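PDB 7CVU: O-methyltransferase family 3 from Niastella koreensis, which transfers a methyl group from S-adenosyl-L-methionine to either hydroxyl of catechol-like compounds in a magnesium-dependent reaction, without regiospecificity. Local coordinates for residues V163-I168 with D213-A218; G65-Y70 with T87-P92. All coordinates share one frame; numbering follows the deposited sequence.

Overall arrangement
Both contacts are buried and both reach the same seven-stranded mixed sheet, but on opposite sides of the chain's centre, with about 9 Å between their nearest atoms. Interaction 1 joins strand 161-165 and the turn after it to the antiparallel strand 213-220; it is the larger of the two and mixes a backbone ladder and apolar side chains with acidic groups at the magnesium site. Interaction 2 sets the loop that follows strand 60-64 against the end of the neighbouring parallel strand 84-89, and is almost wholly polar. Between them they hold residues for the metal, Asp-165 and Asn-166, and for S-adenosyl-L-methionine, Gly-65, Leu-67 and Glu-89.

Interaction 1: V163-I168 with D213-A218; sequences VADNVI and DGMALA
Ala-164 and Ala-216 form the antiparallel hydrogen-bonded pair of this contact: Ala-164 N gives to Ala-216 O at 3.0 Å, and Ala-216 N returns a bond to Ala-164 O at 2.8 Å. Farther along, Gly-214 O takes a nearly straight bond from Val-167 N (3.0 Å, 167° at the hydrogen) and a weak, bent one from Asn-166 N. A water accepts from Ile-168 N at 3.0 Å. Ile-168 lays CG1 against Gly-214 N, and on the sheet face opposite the two alanines Val-163 CG1 meets Met-215 CE at 3.7 Å.

With CG anti to the backbone N (chi1 -169°), Asp-213 swings its carboxylate across that of Asp-165, the planes 72° apart, and OD2 comes within 2.5 Å of Asp-165 OD1. Asp-165 OD2 has partners of its own, a salt bridge to Lys-210 and a hydrogen bond from Gln-45. Replacing Asp-213 with an alanine would probably take away the oxygen beside Asp-165 OD1 and open a gap there, leaving that carboxylate to Lys-210 and Gln-45. Asp-165 and Asn-166 bind magnesium, with Asp-139 as a further ligand, so the contact places two metal ligands side by side, where the gathered acids are consistent with a site made for a cation.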
loop_
_atom_site.group_PDB
_atom_site.type_symbol
_atom_site.label_atom_id
_atom_site.label_comp_id
_atom_site.label_asym_id
_atom_site.label_seq_id
_atom_site.Cartn_x
_atom_site.Cartn_y
_atom_site.Cartn_z
ATOM N N VAL C 163 7.337 -5.018 5.395
ATOM C CA VAL C 163 7.517 -4.495 4.022
ATOM C C VAL C 163 8.932 -4.833 3.605
ATOM O O VAL C 163 9.851 -4.515 4.353
ATOM C CB VAL C 163 7.255 -2.975 3.949
ATOM C CG1 VAL C 163 7.485 -2.443 2.529
ATOM C CG2 VAL C 163 5.891 -2.620 4.505
ATOM N N ALA C 164 9.091 -5.530 2.471
ATOM C CA ALA C 164 10.388 -5.869 1.845
ATOM C C ALA C 164 10.468 -5.240 0.462
ATOM O O ALA C 164 9.576 -5.487 -0.373
ATOM C CB ALA C 164 10.537 -7.367 1.745
ATOM N N ASP C 165 11.436 -4.346 0.246
ATOM C CA ASP C 165 11.491 -3.578 -1.020
ATOM C C ASP C 165 12.325 -4.315 -2.064
ATOM O O ASP C 165 13.257 -5.080 -1.681
ATOM C CB ASP C 165 12.119 -2.196 -0.818
ATOM C CG ASP C 165 11.747 -1.192 -1.893
ATOM O OD1 ASP C 165 10.725 -1.375 -2.535
ATOM O OD2 ASP C 165 12.488 -0.217 -2.083
ATOM N N ASN C 166 11.964 -4.101 -3.325
ATOM C CA ASN C 166 12.762 -4.404 -4.526
ATOM C C ASN C 166 12.898 -5.924 -4.705
ATOM O O ASN C 166 14.050 -6.408 -4.800
ATOM C CB ASN C 166 14.122 -3.738 -4.430
ATOM C CG ASN C 166 14.723 -3.444 -5.780
ATOM O OD1 ASN C 166 14.199 -3.884 -6.816
ATOM N ND2 ASN C 166 15.857 -2.745 -5.730
ATOM N N VAL C 167 11.768 -6.622 -4.714
ATOM C CA VAL C 167 11.717 -8.109 -4.740
ATOM C C VAL C 167 11.411 -8.646 -6.144
ATOM O O VAL C 167 11.289 -9.886 -6.262
ATOM C CB VAL C 167 10.762 -8.687 -3.682
ATOM C CG1 VAL C 167 11.272 -8.288 -2.300
ATOM C CG2 VAL C 167 9.307 -8.312 -3.886
ATOM N N ILE C 168 11.258 -7.803 -7.169
ATOM C CA ILE C 168 10.963 -8.328 -8.544
ATOM C C ILE C 168 12.154 -8.061 -9.483
ATOM O O ILE C 168 12.167 -8.679 -10.573
ATOM C CB ILE C 168 9.634 -7.818 -9.125
ATOM C CG1 ILE C 168 9.685 -6.312 -9.351
ATOM C CG2 ILE C 168 8.428 -8.255 -8.279
ATOM C CD1 ILE C 168 8.464 -5.757 -10.132
ATOM N N ASP C 213 9.228 -1.091 -9.423
ATOM C CA ASP C 213 9.550 -1.684 -8.102
ATOM C C ASP C 213 8.518 -2.747 -7.774
ATOM O O ASP C 213 7.328 -2.566 -8.116
ATOM C CB ASP C 213 9.606 -0.624 -7.008
ATOM C CG ASP C 213 10.185 -1.106 -5.686
ATOM O OD1 ASP C 213 10.858 -2.129 -5.668
ATOM O OD2 ASP C 213 10.043 -0.372 -4.691
ATOM N N GLY C 214 8.963 -3.801 -7.091
ATOM C CA GLY C 214 8.049 -4.728 -6.409
ATOM C C GLY C 214 8.216 -4.620 -4.912
ATOM O O GLY C 214 9.363 -4.774 -4.417
ATOM N N MET C 215 7.152 -4.288 -4.212
ATOM C CA MET C 215 7.209 -4.125 -2.730
ATOM C C MET C 215 6.374 -5.232 -2.103
ATOM O O MET C 215 5.162 -5.281 -2.358
ATOM C CB MET C 215 6.682 -2.752 -2.306
ATOM C CG MET C 215 7.528 -1.634 -2.825
ATOM S SD MET C 215 7.072 -0.007 -2.147
ATOM C CE MET C 215 7.667 -0.280 -0.480
ATOM N N ALA C 216 6.985 -6.105 -1.309
ATOM C CA ALA C 216 6.219 -7.174 -0.630
ATOM C C ALA C 216 5.598 -6.570 0.635
ATOM O O ALA C 216 6.296 -5.868 1.357
ATOM C CB ALA C 216 7.057 -8.366 -0.308
ATOM N N LEU C 217 4.309 -6.818 0.858
ATOM C CA LEU C 217 3.607 -6.425 2.101
ATOM C C LEU C 217 3.127 -7.696 2.798
ATOM O O LEU C 217 2.382 -8.470 2.152
ATOM C CB LEU C 217 2.400 -5.589 1.701
ATOM C CG LEU C 217 2.531 -4.085 1.588
ATOM C CD1 LEU C 217 3.886 -3.613 1.137
ATOM C CD2 LEU C 217 1.426 -3.582 0.651
ATOM N N ALA C 218 3.482 -7.907 4.064
ATOM C CA ALA C 218 3.099 -9.143 4.790
ATOM C C ALA C 218 2.566 -8.736 6.152
ATOM O O ALA C 218 3.222 -7.901 6.825
ATOM C CB ALA C 218 4.307 -10.050 4.913
HETATM O O HOH W 1 12.115 -4.928 -7.493
#

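Interaction 2: G65-Y70 with T87-P92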
loop_
_atom_site.group_PDB
_atom_site.type_symbol
_atom_site.label_atom_id
_atom_site.label_comp_id
_atom_site.label_asym_id
_atom_site.label_seq_id
_atom_site.Cartn_x
_atom_site.Cartn_y
_atom_site.Cartn_z
ATOM N N GLY C 65 18.806 -1.590 6.447
ATOM C CA GLY C 65 19.412 -0.855 5.321
ATOM C C GLY C 65 19.225 0.626 5.452
ATOM O O GLY C 65 18.495 1.221 4.644
ATOM N N THR C 66 19.915 1.218 6.384
ATOM C CA THR C 66 19.755 2.671 6.682
ATOM C C THR C 66 20.127 3.517 5.457
ATOM O O THR C 66 19.424 4.523 5.215
ATOM C CB THR C 66 20.582 3.083 7.901
ATOM O OG1 THR C 66 20.384 2.149 8.952
ATOM C CG2 THR C 66 20.242 4.467 8.403
ATOM N N LEU C 67 21.249 3.186 4.802
ATOM C CA LEU C 67 21.895 4.018 3.751
ATOM C C LEU C 67 22.120 5.416 4.341
ATOM O O LEU C 67 22.862 5.494 5.303
ATOM C CB LEU C 67 21.092 3.999 2.454
ATOM C CG LEU C 67 21.018 2.684 1.667
ATOM C CD1 LEU C 67 20.415 1.570 2.484
ATOM C CD2 LEU C 67 20.194 2.840 0.385
ATOM N N ALA C 68 21.542 6.504 3.823
ATOM C CA ALA C 68 21.778 7.835 4.411
ATOM C C ALA C 68 20.566 8.294 5.219
ATOM O O ALA C 68 20.507 9.445 5.660
ATOM C CB ALA C 68 22.158 8.794 3.311
ATOM N N GLY C 69 19.633 7.375 5.520
ATOM C CA GLY C 69 18.554 7.722 6.441
ATOM C C GLY C 69 17.340 8.347 5.762
ATOM O O GLY C 69 16.474 8.787 6.502
ATOM N N TYR C 70 17.256 8.354 4.435
ATOM C CA TYR C 70 16.118 8.976 3.707
ATOM C C TYR C 70 14.780 8.309 4.117
ATOM O O TYR C 70 13.895 9.018 4.612
ATOM C CB TYR C 70 16.395 8.973 2.208
ATOM C CG TYR C 70 15.321 9.678 1.425
ATOM C CD1 TYR C 70 14.175 9.028 1.018
ATOM C CD2 TYR C 70 15.450 11.015 1.119
ATOM C CE1 TYR C 70 13.174 9.708 0.365
ATOM C CE2 TYR C 70 14.465 11.709 0.453
ATOM C CZ TYR C 70 13.287 11.072 0.143
ATOM O OH TYR C 70 12.326 11.726 -0.585
ATOM N N THR C 87 17.364 1.095 13.185
ATOM C CA THR C 87 17.782 0.965 11.781
ATOM C C THR C 87 19.201 0.395 11.744
ATOM O O THR C 87 20.104 0.846 12.584
ATOM C CB THR C 87 17.594 2.255 10.994
ATOM O OG1 THR C 87 17.878 2.013 9.625
ATOM C CG2 THR C 87 18.427 3.423 11.478
ATOM N N LEU C 88 19.370 -0.596 10.860
ATOM C CA LEU C 88 20.623 -1.386 10.782
ATOM C C LEU C 88 21.386 -1.013 9.511
ATOM O O LEU C 88 20.783 -1.049 8.413
ATOM C CB LEU C 88 20.297 -2.870 10.776
ATOM C CG LEU C 88 19.377 -3.375 11.877
ATOM C CD1 LEU C 88 19.397 -4.914 11.892
ATOM C CD2 LEU C 88 19.731 -2.841 13.240
ATOM N N GLU C 89 22.669 -0.721 9.655
ATOM C CA GLU C 89 23.525 -0.229 8.533
ATOM C C GLU C 89 24.859 -0.988 8.548
ATOM O O GLU C 89 25.489 -1.036 9.626
ATOM C CB GLU C 89 23.765 1.267 8.673
ATOM C CG GLU C 89 24.730 1.837 7.642
ATOM C CD GLU C 89 24.484 1.433 6.198
ATOM O OE1 GLU C 89 23.301 1.392 5.769
ATOM O OE2 GLU C 89 25.453 1.101 5.475
ATOM N N TYR C 90 25.309 -1.487 7.392
ATOM C CA TYR C 90 26.527 -2.321 7.256
ATOM C C TYR C 90 27.786 -1.461 7.426
ATOM O O TYR C 90 28.734 -1.930 8.049
ATOM C CB TYR C 90 26.503 -3.052 5.917
ATOM C CG TYR C 90 27.732 -3.877 5.682
ATOM C CD1 TYR C 90 28.013 -4.964 6.488
ATOM C CD2 TYR C 90 28.658 -3.539 4.700
ATOM C CE1 TYR C 90 29.183 -5.706 6.335
ATOM C CE2 TYR C 90 29.810 -4.293 4.509
ATOM C CZ TYR C 90 30.066 -5.387 5.320
ATOM O OH TYR C 90 31.199 -6.146 5.194
ATOM N N ASP C 91 27.765 -0.230 6.935
ATOM C CA ASP C 91 29.003 0.546 6.665
ATOM C C ASP C 91 29.031 1.727 7.618
ATOM O O ASP C 91 28.150 2.573 7.595
ATOM C CB ASP C 91 29.097 0.958 5.190
ATOM C CG ASP C 91 30.242 1.923 4.907
ATOM O OD1 ASP C 91 31.282 1.733 5.482
ATOM O OD2 ASP C 91 30.039 2.895 4.165
ATOM N N PRO C 92 30.052 1.831 8.492
ATOM C CA PRO C 92 30.143 2.935 9.445
ATOM C C PRO C 92 30.153 4.330 8.811
ATOM O O PRO C 92 29.666 5.237 9.476
ATOM C CB PRO C 92 31.505 2.798 10.142
ATOM C CG PRO C 92 31.995 1.400 9.786
ATOM C CD PRO C 92 31.174 0.876 8.632
#
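Gly-65 opens the contact by giving its N-H to Leu-88 O at 2.8 Å, nearly along the C=O axis. Its backbone conformation would press a CB against the preceding carbonyl oxygen. Thr-66 N reaches the same oxygen at 3.2 Å, but from above the carbonyl plane, so Leu-88 O is gripped by two successive amides. The Thr-66 side chain then turns back over the strand: OG1 lies anti to the carbonyl carbon (chi1 -47°) and donates to Thr-87 OG1 at 2.6 Å. The two side chains cross at about a right angle, their CG2 methyls 3.7 Å apart. Thr-87 OG1 is also hydrogen-bonded to Glu-63, and Thr-66 CB rests on Glu-89 CB at 3.7 Å.

At Leu-67 the carboxylate of Glu-89 takes over. Bent at chi2 (48°), the glutamate brings OE1 to Leu-67 N at 2.9 Å, and the amide meets it from above the carboxylate plane. Its other oxygen, OE2, accepts from Asp-91 N at 3.0 Å, so backbone N-H groups of both segments hold the carboxylate. From Thr-66 to Gly-69 the chain makes a type II' turn, closed by Gly-69 N to Thr-66 O, and Gly-69 sits at the N-cap position of helix 70-76. A glycine-bearing loop after the first strand, tied to an acidic residue ending the second, is the S-adenosyl-L-methionine site of class I, Rossmann-like methyltransferases; here Gly-65, Leu-67 and Glu-89 all bind that cofactor.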